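Local coordinates for drebrin (Homo sapiens, PDB 5Y1Z), which probably binds actin filaments in developing neurons, as a brain protein whose N-terminal domain belongs to the cofilin-like actin-binding family, at residues V65-C70 and S102-V107; L13-A18 and A108-G113; G51-L56 and V83-V88. One frame throughout, in Å; residues are numbered along the deposited sequence.

Contact 1 of 3, residues V65-C70 and S102-V107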
ATOM      1  N   VAL A  65      -4.737  -8.892 -16.362  1.00 40.30           N
ATOM      2  CA  VAL A  65      -4.152  -7.585 -16.096  1.00 35.68           C
ATOM      3  C   VAL A  65      -2.643  -7.707 -16.255  1.00 37.84           C
ATOM      4  O   VAL A  65      -2.022  -8.595 -15.668  1.00 40.35           O
ATOM      5  CB  VAL A  65      -4.525  -7.111 -14.683  1.00 35.62           C
ATOM      6  CG1 VAL A  65      -3.848  -5.804 -14.367  1.00 36.47           C
ATOM      7  CG2 VAL A  65      -6.042  -6.984 -14.561  1.00 34.58           C
ATOM      8  N   MET A  66      -2.049  -6.852 -17.082  1.00 42.49           N
ATOM      9  CA  MET A  66      -0.612  -6.919 -17.344  1.00 43.08           C
ATOM     10  C   MET A  66      -0.024  -5.506 -17.391  1.00 43.12           C
ATOM     11  O   MET A  66      -0.734  -4.516 -17.617  1.00 47.18           O
ATOM     12  CB  MET A  66      -0.319  -7.687 -18.648  1.00 42.52           C
ATOM     13  CG  MET A  66      -1.029  -9.038 -18.756  1.00 43.17           C
ATOM     14  SD  MET A  66      -0.564 -10.092 -20.171  1.00 48.48           S
ATOM     15  CE  MET A  66       0.053  -8.901 -21.253  1.00 50.40           C
ATOM     16  N   TYR A  67       1.291  -5.415 -17.182  1.00 38.52           N
ATOM     17  CA  TYR A  67       2.004  -4.139 -17.179  1.00 38.42           C
ATOM     18  C   TYR A  67       3.150  -4.204 -18.178  1.00 42.15           C
ATOM     19  O   TYR A  67       4.041  -5.052 -18.054  1.00 47.41           O
ATOM     20  CB  TYR A  67       2.508  -3.793 -15.766  1.00 34.95           C
ATOM     21  CG  TYR A  67       1.384  -3.742 -14.764  1.00 37.22           C
ATOM     22  CD1 TYR A  67       0.468  -2.692 -14.785  1.00 39.08           C
ATOM     23  CD2 TYR A  67       1.200  -4.757 -13.831  1.00 38.35           C
ATOM     24  CE1 TYR A  67      -0.587  -2.636 -13.902  1.00 40.63           C
ATOM     25  CE2 TYR A  67       0.136  -4.712 -12.932  1.00 39.93           C
ATOM     26  CZ  TYR A  67      -0.756  -3.647 -12.974  1.00 42.18           C
ATOM     27  OH  TYR A  67      -1.831  -3.573 -12.099  1.00 44.42           O
ATOM     28  N   GLY A  68       3.127  -3.310 -19.166  1.00 42.15           N
ATOM     29  CA  GLY A  68       4.148  -3.303 -20.200  1.00 43.50           C
ATOM     30  C   GLY A  68       5.124  -2.157 -20.059  1.00 46.31           C
ATOM     31  O   GLY A  68       4.729  -0.997 -20.014  1.00 48.89           O
ATOM     32  N   PHE A  69       6.399  -2.453 -19.932  1.00 43.96           N
ATOM     33  CA  PHE A  69       7.401  -1.424 -19.713  1.00 44.86           C
ATOM     34  C   PHE A  69       8.247  -1.388 -20.971  1.00 45.47           C
ATOM     35  O   PHE A  69       9.042  -2.304 -21.224  1.00 44.89           O
ATOM     36  CB  PHE A  69       8.240  -1.704 -18.470  1.00 45.57           C
ATOM     37  CG  PHE A  69       9.245  -0.629 -18.159  1.00 49.40           C
ATOM     38  CD1 PHE A  69       8.880   0.503 -17.457  1.00 50.93           C
ATOM     39  CD2 PHE A  69      10.569  -0.749 -18.574  1.00 50.16           C
ATOM     40  CE1 PHE A  69       9.835   1.491 -17.158  1.00 52.39           C
ATOM     41  CE2 PHE A  69      11.509   0.233 -18.285  1.00 49.79           C
ATOM     42  CZ  PHE A  69      11.144   1.349 -17.585  1.00 50.09           C
ATOM     43  N   CYS A  70       8.064  -0.336 -21.756  1.00 44.76           N
ATOM     44  CA  CYS A  70       8.710  -0.219 -23.046  1.00 46.99           C
ATOM     45  C   CYS A  70       9.530   1.065 -23.125  1.00 50.44           C
ATOM     46  O   CYS A  70       9.045   2.154 -22.787  1.00 53.04           O
ATOM     47  CB  CYS A  70       7.660  -0.271 -24.146  1.00 50.77           C
ATOM     48  SG  CYS A  70       8.351  -0.243 -25.798  1.00 61.47           S
ATOM     49  N   SER A 102      -5.601   0.089  -8.141  1.00 46.44           N
ATOM     50  CA  SER A 102      -4.864   0.644  -7.025  1.00 52.07           C
ATOM     51  C   SER A 102      -3.416   0.171  -6.959  1.00 54.59           C
ATOM     52  O   SER A 102      -2.677   0.647  -6.091  1.00 60.82           O
ATOM     53  CB  SER A 102      -5.614   0.320  -5.733  1.00 57.48           C
ATOM     54  OG  SER A 102      -5.644  -1.078  -5.508  1.00 60.06           O
ATOM     55  N   HIS A 103      -3.002  -0.765  -7.818  1.00 50.15           N
ATOM     56  CA  HIS A 103      -1.605  -1.203  -7.876  1.00 49.64           C
ATOM     57  C   HIS A 103      -0.749  -0.398  -8.847  1.00 47.99           C
ATOM     58  O   HIS A 103       0.481  -0.354  -8.680  1.00 50.77           O
ATOM     59  CB  HIS A 103      -1.506  -2.687  -8.290  1.00 47.71           C
ATOM     60  CG  HIS A 103      -2.320  -3.607  -7.443  1.00 49.30           C
ATOM     61  ND1 HIS A 103      -2.686  -4.870  -7.857  1.00 49.00           N
ATOM     62  CD2 HIS A 103      -2.851  -3.446  -6.207  1.00 50.79           C
ATOM     63  CE1 HIS A 103      -3.406  -5.449  -6.912  1.00 50.35           C
ATOM     64  NE2 HIS A 103      -3.518  -4.607  -5.898  1.00 52.22           N
ATOM     65  N   VAL A 104      -1.361   0.246  -9.842  1.00 42.51           N
ATOM     66  CA  VAL A 104      -0.598   0.800 -10.957  1.00 42.17           C
ATOM     67  C   VAL A 104       0.509   1.713 -10.446  1.00 48.15           C
ATOM     68  O   VAL A 104       1.677   1.572 -10.825  1.00 52.59           O
ATOM     69  CB  VAL A 104      -1.538   1.534 -11.927  1.00 42.31           C
ATOM     70  CG1 VAL A 104      -0.743   2.228 -13.023  1.00 43.42           C
ATOM     71  CG2 VAL A 104      -2.553   0.564 -12.502  1.00 41.12           C
ATOM     72  N   ALA A 105       0.166   2.632  -9.536  1.00 51.14           N
ATOM     73  CA  ALA A 105       1.151   3.587  -9.033  1.00 54.48           C
ATOM     74  C   ALA A 105       2.327   2.883  -8.365  1.00 57.60           C
ATOM     75  O   ALA A 105       3.483   3.304  -8.507  1.00 59.59           O
ATOM     76  CB  ALA A 105       0.494   4.541  -8.050  1.00 54.87           C
ATOM     77  N   LYS A 106       2.041   1.839  -7.594  1.00 56.00           N
ATOM     78  CA  LYS A 106       3.089   1.063  -6.950  1.00 57.84           C
ATOM     79  C   LYS A 106       3.976   0.353  -7.985  1.00 53.32           C
ATOM     80  O   LYS A 106       5.199   0.271  -7.808  1.00 49.20           O
ATOM     81  CB  LYS A 106       2.416   0.099  -5.977  1.00 63.07           C
ATOM     82  CG  LYS A 106       3.243  -0.401  -4.829  1.00 69.68           C
ATOM     83  CD  LYS A 106       2.291  -0.859  -3.765  1.00 76.09           C
ATOM     84  CE  LYS A 106       2.769  -2.099  -3.061  1.00 83.18           C
ATOM     85  NZ  LYS A 106       1.594  -2.742  -2.371  1.00 86.36           N
ATOM     86  N   VAL A 107       3.389  -0.138  -9.087  1.00 50.94           N
ATOM     87  CA  VAL A 107       4.197  -0.721 -10.162  1.00 47.53           C
ATOM     88  C   VAL A 107       5.094   0.338 -10.812  1.00 48.36           C
ATOM     89  O   VAL A 107       6.281   0.096 -11.064  1.00 47.59           O
ATOM     90  CB  VAL A 107       3.295  -1.404 -11.203  1.00 47.49           C
ATOM     91  CG1 VAL A 107       4.094  -1.713 -12.471  1.00 48.44           C
ATOM     92  CG2 VAL A 107       2.697  -2.687 -10.629  1.00 47.75           C
TER
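The ring of Tyr67 meets residues 102-107 with one of its faces, where CG2 of Val107 lies 4.0 Å above the ring plane, displaced from the centre toward the rim. This is a CH-pi contact: Val107 CG2 is 4.2 Å from the ring centroid and only 17° off the normal. The second methyl, Val107 CG1, lies near the root of the ring, 4.1 Å from Tyr67 CG, and CG2 over its CD2-CE2 side. Val104, one helical turn earlier, comes in at a slant, its CG2 reaching Tyr67 CE1 at 4.0 Å. At the phenolic end, Tyr67 OH passes 3.9 Å from His103 CB, and the histidine side chain crosses the tyrosine at about a right angle before its imidazole turns away. Tyr67 has its CG opposite the carbonyl carbon (chi1 -57°), which lays the ring out from the strand toward the helix.

This is strand-to-helix packing of the ADF-homology fold, a mixed sheet with helices on both sides: strand 65-72 is the middle one of five, and helix 104-110 covers one face of it. The side chains of Leu84 and Asn86 on the adjacent strand 81-88 also touch Tyr67, and they reach Val107 and Val104 respectively, so the helix rests on two strands at once. The polar ends are joined through a third residue. Tyr36 OH, on strand 31-36, hydrogen-bonds both Tyr67 OH and His103 ND1, which probably helps to hold the phenol and the imidazole in place. Val107 N bonds His103 O at 2.9 Å. Ser102 and Lys106 pack on polar side chains of another protein's chain.

Contact 2 of 3, residues L13-A18 and A108-G113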
ATOM      1  N   LEU A  13      14.179 -10.765  -8.527  1.00 48.11           N
ATOM      2  CA  LEU A  13      15.373 -10.693  -9.357  1.00 49.37           C
ATOM      3  C   LEU A  13      15.024 -10.757 -10.839  1.00 48.36           C
ATOM      4  O   LEU A  13      15.616 -10.035 -11.653  1.00 49.56           O
ATOM      5  CB  LEU A  13      16.341 -11.809  -8.969  1.00 55.23           C
ATOM      6  CG  LEU A  13      17.666 -11.827  -9.732  1.00 56.37           C
ATOM      7  CD1 LEU A  13      18.307 -10.507  -9.521  1.00 55.15           C
ATOM      8  CD2 LEU A  13      18.575 -12.953  -9.259  1.00 57.59           C
ATOM      9  N   GLU A  14      14.051 -11.596 -11.212  1.00 47.34           N
ATOM     10  CA  GLU A  14      13.678 -11.661 -12.620  1.00 46.49           C
ATOM     11  C   GLU A  14      13.056 -10.347 -13.077  1.00 48.51           C
ATOM     12  O   GLU A  14      13.381  -9.840 -14.165  1.00 50.99           O
ATOM     13  CB  GLU A  14      12.731 -12.838 -12.877  1.00 45.51           C
ATOM     14  N   LEU A  15      12.183  -9.763 -12.245  1.00 45.71           N
ATOM     15  CA  LEU A  15      11.530  -8.515 -12.622  1.00 43.44           C
ATOM     16  C   LEU A  15      12.549  -7.409 -12.856  1.00 43.65           C
ATOM     17  O   LEU A  15      12.508  -6.698 -13.877  1.00 42.52           O
ATOM     18  CB  LEU A  15      10.532  -8.096 -11.540  1.00 45.65           C
ATOM     19  CG  LEU A  15       9.565  -9.113 -10.915  1.00 45.08           C
ATOM     20  CD1 LEU A  15       8.883  -8.512  -9.687  1.00 46.00           C
ATOM     21  CD2 LEU A  15       8.549  -9.603 -11.932  1.00 40.44           C
ATOM     22  N   LEU A  16      13.482  -7.245 -11.919  1.00 44.90           N
ATOM     23  CA  LEU A  16      14.442  -6.172 -12.094  1.00 44.64           C
ATOM     24  C   LEU A  16      15.464  -6.483 -13.177  1.00 48.06           C
ATOM     25  O   LEU A  16      15.995  -5.555 -13.779  1.00 48.67           O
ATOM     26  CB  LEU A  16      15.120  -5.875 -10.774  1.00 44.66           C
ATOM     27  CG  LEU A  16      14.094  -5.179  -9.878  1.00 48.87           C
ATOM     28  CD1 LEU A  16      14.634  -4.985  -8.451  1.00 43.26           C
ATOM     29  CD2 LEU A  16      13.599  -3.863 -10.474  1.00 40.49           C
ATOM     30  N   ALA A  17      15.717  -7.762 -13.473  1.00 48.26           N
ATOM     31  CA  ALA A  17      16.640  -8.102 -14.550  1.00 48.29           C
ATOM     32  C   ALA A  17      16.056  -7.731 -15.907  1.00 47.95           C
ATOM     33  O   ALA A  17      16.772  -7.225 -16.787  1.00 50.92           O
ATOM     34  CB  ALA A  17      16.984  -9.586 -14.481  1.00 46.03           C
ATOM     35  N   ALA A  18      14.761  -7.988 -16.106  1.00 46.02           N
ATOM     36  CA  ALA A  18      14.121  -7.559 -17.345  1.00 43.82           C
ATOM     37  C   ALA A  18      14.125  -6.045 -17.459  1.00 46.48           C
ATOM     38  O   ALA A  18      14.455  -5.487 -18.516  1.00 46.13           O
ATOM     39  CB  ALA A  18      12.697  -8.083 -17.399  1.00 42.61           C
ATOM     40  N   ALA A 108       4.548   1.525 -11.100  1.00 47.91           N
ATOM     41  CA  ALA A 108       5.372   2.588 -11.671  1.00 47.79           C
ATOM     42  C   ALA A 108       6.477   2.990 -10.719  1.00 50.98           C
ATOM     43  O   ALA A 108       7.578   3.362 -11.146  1.00 54.14           O
ATOM     44  CB  ALA A 108       4.521   3.804 -12.026  1.00 46.54           C
ATOM     45  N   GLU A 109       6.205   2.922  -9.425  1.00 53.87           N
ATOM     46  CA  GLU A 109       7.237   3.273  -8.470  1.00 58.29           C
ATOM     47  C   GLU A 109       8.305   2.200  -8.426  1.00 58.79           C
ATOM     48  O   GLU A 109       9.481   2.502  -8.189  1.00 57.17           O
ATOM     49  CB  GLU A 109       6.610   3.458  -7.089  1.00 60.01           C
ATOM     50  CG  GLU A 109       7.515   4.077  -6.086  1.00 66.47           C
ATOM     51  CD  GLU A 109       7.922   5.471  -6.482  1.00 72.91           C
ATOM     52  OE1 GLU A 109       7.198   6.085  -7.292  1.00 72.39           O
ATOM     53  OE2 GLU A 109       8.957   5.961  -5.976  1.00 78.97           O
ATOM     54  N   PHE A 110       7.915   0.951  -8.694  1.00 57.63           N
ATOM     55  CA  PHE A 110       8.882  -0.133  -8.661  1.00 53.60           C
ATOM     56  C   PHE A 110       9.847  -0.036  -9.834  1.00 55.78           C
ATOM     57  O   PHE A 110      11.068  -0.137  -9.654  1.00 59.55           O
ATOM     58  CB  PHE A 110       8.157  -1.479  -8.624  1.00 44.70           C
ATOM     59  CG  PHE A 110       9.081  -2.658  -8.508  1.00 47.23           C
ATOM     60  CD1 PHE A 110       9.544  -3.073  -7.254  1.00 47.54           C
ATOM     61  CD2 PHE A 110       9.451  -3.387  -9.629  1.00 47.65           C
ATOM     62  CE1 PHE A 110      10.398  -4.151  -7.120  1.00 47.33           C
ATOM     63  CE2 PHE A 110      10.302  -4.481  -9.496  1.00 49.50           C
ATOM     64  CZ  PHE A 110      10.767  -4.856  -8.230  1.00 49.14           C
ATOM     65  N   PHE A 111       9.321   0.212 -11.036  1.00 51.87           N
ATOM     66  CA  PHE A 111      10.154   0.317 -12.233  1.00 53.61           C
ATOM     67  C   PHE A 111      10.527   1.769 -12.508  1.00 56.03           C
ATOM     68  O   PHE A 111      10.059   2.385 -13.469  1.00 56.88           O
ATOM     69  CB  PHE A 111       9.447  -0.309 -13.427  1.00 51.44           C
ATOM     70  CG  PHE A 111       9.114  -1.758 -13.239  1.00 49.69           C
ATOM     71  CD1 PHE A 111      10.127  -2.715 -13.242  1.00 50.16           C
ATOM     72  CD2 PHE A 111       7.801  -2.179 -13.141  1.00 48.93           C
ATOM     73  CE1 PHE A 111       9.842  -4.060 -13.098  1.00 49.14           C
ATOM     74  CE2 PHE A 111       7.504  -3.528 -12.990  1.00 49.86           C
ATOM     75  CZ  PHE A 111       8.535  -4.470 -12.973  1.00 49.57           C
ATOM     76  N   GLN A 112      11.437   2.293 -11.674  1.00 57.09           N
ATOM     77  CA  GLN A 112      11.721   3.726 -11.616  1.00 61.87           C
ATOM     78  C   GLN A 112      11.922   4.321 -13.003  1.00 66.36           C
ATOM     79  O   GLN A 112      12.504   3.692 -13.894  1.00 66.93           O
ATOM     80  CB  GLN A 112      12.974   3.991 -10.789  1.00 63.43           C
ATOM     81  CG  GLN A 112      12.797   3.747  -9.329  1.00 65.19           C
ATOM     82  CD  GLN A 112      12.146   4.913  -8.620  1.00 65.85           C
ATOM     83  OE1 GLN A 112      12.778   5.936  -8.381  1.00 69.06           O
ATOM     84  NE2 GLN A 112      10.872   4.759  -8.273  1.00 63.29           N
ATOM     85  N   GLY A 113      11.396   5.524 -13.195  1.00 65.83           N
ATOM     86  CA  GLY A 113      11.620   6.239 -14.428  1.00 64.10           C
ATOM     87  C   GLY A 113      10.508   6.149 -15.447  1.00 59.18           C
ATOM     88  O   GLY A 113      10.757   6.425 -16.625  1.00 58.88           O
TER
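Leu16 and Phe111 mark the nearest approach of the two backbones, with CA atoms 7.8 Å apart, where helix 12-23 runs past the end of helix 104-110 and the chain leaves helical angles in an inverse gamma turn centred on Phe111. Leu15 and Leu16 share the apolar contact. Leu16 CD2 lies 3.5 Å from Phe110 CE2 and its CG 3.7 Å from Phe110 CZ, so the branch point and a methyl embrace the far corner of the ring obliquely. Phe110 extends toward the helix because its CG stands opposite the backbone N (chi1 -177°). Leu15 contributes the root of its side chain, CB being 4.2 Å from Phe110 CE2 and 4.4 Å from Phe111 CZ.

The two phenylalanines lean on each other: Phe110 directs its edge at Phe111, with Phe110 CD2 3.5 Å above the centre of that ring. Leu15 O lies at the edge of the Phe111 ring, near its plane, 3.8 Å from Phe111 CE1, and is hydrogen-bonded by Tyr34 OH. Gln112 folds back so that NE2 donates to Glu109 O at 2.7 Å, on a carbonyl lone pair.

Phe8 stacks on Phe110, and Tyr34 of strand 31-36 stacks on Phe111, while Tyr19, farther along helix 12-23, bonds Gln112 O through its hydroxyl. Leu16 and Phe110 also pack on a chain of another protein. In this helix-helix packing of the ADF-homology fold, both helices lie on one face of the sheet, and Ala18 rests on Ala32 and Tyr34 of strand 31-36.

Contact 3 of 3, residues G51-L56 and V83-V88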
ATOM      1  N   GLY A  51      11.837  -4.962 -30.609  1.00 49.82           N
ATOM      2  CA  GLY A  51      10.756  -4.571 -31.482  1.00 45.03           C
ATOM      3  C   GLY A  51       9.811  -3.533 -30.932  1.00 47.46           C
ATOM      4  O   GLY A  51       8.797  -3.258 -31.578  1.00 51.73           O
ATOM      5  N   GLY A  52      10.066  -2.995 -29.741  1.00 44.22           N
ATOM      6  CA  GLY A  52       9.224  -1.926 -29.226  1.00 43.68           C
ATOM      7  C   GLY A  52       7.730  -2.228 -29.121  1.00 44.88           C
ATOM      8  O   GLY A  52       7.271  -3.380 -29.119  1.00 42.55           O
ATOM      9  N   LEU A  53       6.969  -1.127 -29.116  1.00 45.65           N
ATOM     10  CA  LEU A  53       5.528  -1.184 -28.888  1.00 44.94           C
ATOM     11  C   LEU A  53       4.838  -2.109 -29.879  1.00 45.34           C
ATOM     12  O   LEU A  53       3.855  -2.782 -29.538  1.00 41.72           O
ATOM     13  CB  LEU A  53       4.951   0.216 -28.997  1.00 39.84           C
ATOM     14  CG  LEU A  53       5.240   1.149 -27.835  1.00 44.83           C
ATOM     15  CD1 LEU A  53       4.769   2.538 -28.222  1.00 44.34           C
ATOM     16  CD2 LEU A  53       4.509   0.647 -26.591  1.00 40.42           C
ATOM     17  N   GLN A  54       5.329  -2.143 -31.119  1.00 50.48           N
ATOM     18  CA  GLN A  54       4.655  -2.941 -32.135  1.00 53.54           C
ATOM     19  C   GLN A  54       4.682  -4.404 -31.749  1.00 53.21           C
ATOM     20  O   GLN A  54       3.661  -5.094 -31.808  1.00 52.64           O
ATOM     21  CB  GLN A  54       5.306  -2.726 -33.493  1.00 59.42           C
ATOM     22  CG  GLN A  54       4.765  -3.603 -34.610  1.00 66.99           C
ATOM     23  CD  GLN A  54       5.829  -3.855 -35.678  1.00 74.93           C
ATOM     24  OE1 GLN A  54       7.019  -4.000 -35.352  1.00 77.51           O
ATOM     25  NE2 GLN A  54       5.418  -3.881 -36.948  1.00 75.15           N
ATOM     26  N   GLU A  55       5.846  -4.885 -31.316  1.00 52.19           N
ATOM     27  CA  GLU A  55       5.952  -6.264 -30.875  1.00 52.56           C
ATOM     28  C   GLU A  55       5.224  -6.469 -29.558  1.00 51.20           C
ATOM     29  O   GLU A  55       4.475  -7.437 -29.402  1.00 37.97           O
ATOM     30  CB  GLU A  55       7.421  -6.651 -30.745  1.00 56.99           C
ATOM     31  CG  GLU A  55       7.672  -8.009 -30.119  1.00 61.72           C
ATOM     32  CD  GLU A  55       7.253  -9.165 -31.020  1.00 69.71           C
ATOM     33  OE1 GLU A  55       7.012 -10.270 -30.488  1.00 72.06           O
ATOM     34  OE2 GLU A  55       7.189  -8.979 -32.254  1.00 73.87           O
ATOM     35  N   LEU A  56       5.413  -5.551 -28.603  1.00 48.03           N
ATOM     36  CA  LEU A  56       4.841  -5.756 -27.281  1.00 40.35           C
ATOM     37  C   LEU A  56       3.325  -5.921 -27.362  1.00 40.40           C
ATOM     38  O   LEU A  56       2.767  -6.860 -26.776  1.00 38.36           O
ATOM     39  CB  LEU A  56       5.224  -4.602 -26.362  1.00 36.97           C
ATOM     40  CG  LEU A  56       4.377  -4.447 -25.084  1.00 36.67           C
ATOM     41  CD1 LEU A  56       4.595  -5.583 -24.088  1.00 31.65           C
ATOM     42  CD2 LEU A  56       4.691  -3.117 -24.455  1.00 34.75           C
ATOM     43  N   VAL A  83       7.486   4.178 -21.232  1.00 47.79           N
ATOM     44  CA  VAL A  83       6.041   4.031 -21.229  1.00 49.61           C
ATOM     45  C   VAL A  83       5.698   2.824 -20.378  1.00 50.43           C
ATOM     46  O   VAL A  83       6.323   1.762 -20.516  1.00 51.93           O
ATOM     47  CB  VAL A  83       5.494   3.848 -22.654  1.00 50.32           C
ATOM     48  CG1 VAL A  83       3.974   3.701 -22.618  1.00 48.89           C
ATOM     49  CG2 VAL A  83       5.932   4.994 -23.532  1.00 53.77           C
ATOM     50  N   LEU A  84       4.713   2.980 -19.507  1.00 47.69           N
ATOM     51  CA  LEU A  84       4.116   1.850 -18.818  1.00 47.56           C
ATOM     52  C   LEU A  84       2.699   1.691 -19.349  1.00 49.94           C
ATOM     53  O   LEU A  84       1.869   2.593 -19.202  1.00 55.22           O
ATOM     54  CB  LEU A  84       4.120   2.059 -17.303  1.00 47.55           C
ATOM     55  CG  LEU A  84       3.478   0.936 -16.487  1.00 45.59           C
ATOM     56  CD1 LEU A  84       4.388  -0.264 -16.580  1.00 45.54           C
ATOM     57  CD2 LEU A  84       3.276   1.350 -15.058  1.00 46.07           C
ATOM     58  N   ILE A  85       2.416   0.547 -19.947  1.00 51.42           N
ATOM     59  CA  ILE A  85       1.083   0.222 -20.432  1.00 48.32           C
ATOM     60  C   ILE A  85       0.348  -0.510 -19.324  1.00 47.55           C
ATOM     61  O   ILE A  85       0.776  -1.586 -18.886  1.00 46.60           O
ATOM     62  CB  ILE A  85       1.145  -0.631 -21.699  1.00 46.42           C
ATOM     63  CG1 ILE A  85       1.717   0.214 -22.829  1.00 48.21           C
ATOM     64  CG2 ILE A  85      -0.259  -1.081 -22.059  1.00 46.84           C
ATOM     65  CD1 ILE A  85       2.319  -0.580 -23.913  1.00 47.55           C
ATOM     66  N   ASN A  86      -0.722   0.109 -18.835  1.00 45.21           N
ATOM     67  CA  ASN A  86      -1.625  -0.476 -17.859  1.00 44.60           C
ATOM     68  C   ASN A  86      -2.676  -1.254 -18.633  1.00 45.04           C
ATOM     69  O   ASN A  86      -3.716  -0.714 -19.029  1.00 51.40           O
ATOM     70  CB  ASN A  86      -2.235   0.624 -17.006  1.00 49.37           C
ATOM     71  CG  ASN A  86      -3.271   0.111 -16.059  1.00 53.78           C
ATOM     72  OD1 ASN A  86      -3.128  -0.978 -15.501  1.00 56.16           O
ATOM     73  ND2 ASN A  86      -4.320   0.898 -15.849  1.00 55.37           N
ATOM     74  N   TRP A  87      -2.400  -2.536 -18.865  1.00 39.04           N
ATOM     75  CA  TRP A  87      -3.282  -3.385 -19.653  1.00 38.30           C
ATOM     76  C   TRP A  87      -4.316  -4.105 -18.790  1.00 41.15           C
ATOM     77  O   TRP A  87      -3.974  -4.850 -17.856  1.00 39.74           O
ATOM     78  CB  TRP A  87      -2.470  -4.414 -20.432  1.00 36.14           C
ATOM     79  CG  TRP A  87      -3.329  -5.410 -21.159  1.00 34.09           C
ATOM     80  CD1 TRP A  87      -3.791  -6.594 -20.680  1.00 33.23           C
ATOM     81  CD2 TRP A  87      -3.833  -5.290 -22.499  1.00 35.13           C
ATOM     82  NE1 TRP A  87      -4.537  -7.230 -21.633  1.00 36.23           N
ATOM     83  CE2 TRP A  87      -4.577  -6.456 -22.765  1.00 35.82           C
ATOM     84  CE3 TRP A  87      -3.700  -4.325 -23.513  1.00 32.61           C
ATOM     85  CZ2 TRP A  87      -5.205  -6.681 -24.001  1.00 37.46           C
ATOM     86  CZ3 TRP A  87      -4.327  -4.549 -24.741  1.00 34.22           C
ATOM     87  CH2 TRP A  87      -5.069  -5.711 -24.968  1.00 35.13           C
ATOM     88  N   VAL A  88      -5.581  -3.933 -19.140  1.00 40.19           N
ATOM     89  CA  VAL A  88      -6.645  -4.694 -18.528  1.00 41.43           C
ATOM     90  C   VAL A  88      -7.420  -5.356 -19.645  1.00 45.61           C
ATOM     91  O   VAL A  88      -8.057  -4.674 -20.457  1.00 50.01           O
ATOM     92  CB  VAL A  88      -7.557  -3.827 -17.654  1.00 41.97           C
ATOM     93  CG1 VAL A  88      -8.578  -4.694 -16.955  1.00 43.42           C
ATOM     94  CG2 VAL A  88      -6.718  -3.087 -16.627  1.00 39.98           C
TER
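Ile85 CD1 is the atom of 83-88 on which two leucines of helix 52-56 converge. Leu56 CD2 meets it tip to tip at 3.5 Å, and Leu53 CD2 comes in at a slant at 3.7 Å. The isoleucine presents this methyl because CG1 is turned opposite the carbonyl carbon (chi1 -68°) and the chain beyond is extended, carrying CD1 out from the strand. Leu56 points from the helix at the strand, whereas Leu53 leaves its backbone to one side of the strand, and its CD2 end swings closer. Val83, two residues earlier on the same side of the strand, stays farther off, its side chain no closer than 5.0 Å to the helix segment.

Around this trio, Cys70 of the adjacent strand 65-72 touches both leucines, while Phe60, Ala120 and Ile126 pack on Ile85. The strand is held in the sheet by backbone hydrogen bonds, those of Ile85 to Gly68 among them. The first turn of the helix is held by the bond from Leu56 N to Gly52 O (2.9 Å), and Gly52 N bonds Asp30 OD1. Gly52 has a positive phi (56°), an angle that a glycine takes easily. At the other end, Ser57 OG bonds Leu53 O.

Side chains alternate along strand 81-88, Leu84 and Asn86 turning toward helix 104-110 and Ile85 toward helix 52-56. In this ADF-homology domain, helix 52-56 thus covers the opposite face of the sheet from helix 104-110. Methyls alone meet across the two segments, with no hydrogen bond between them, so the contact rests on dispersion and the burial of apolar surface.

From the N terminus, the chain first enters contact 2 at 13-18, whose partner 108-113 does not come until some ninety residues later, so this long loop encloses both others. Inside it, contact 3 opens at 51-56 and contact 1 at 65-70; contact 3 closes first, at 83-88, and contact 1 at 102-107, so these two cross. Their strands are neighbours, joined by backbone hydrogen bonds such as Met66 O to Trp87 N, and their helices cover opposite faces of the sheet. Contacts 1 and 2 share helix 104-110 and touch where Phe69 packs on Phe111 O. Together the three contacts tie helices 12-23 and 104-110 to one face and helix 52-56 to the other.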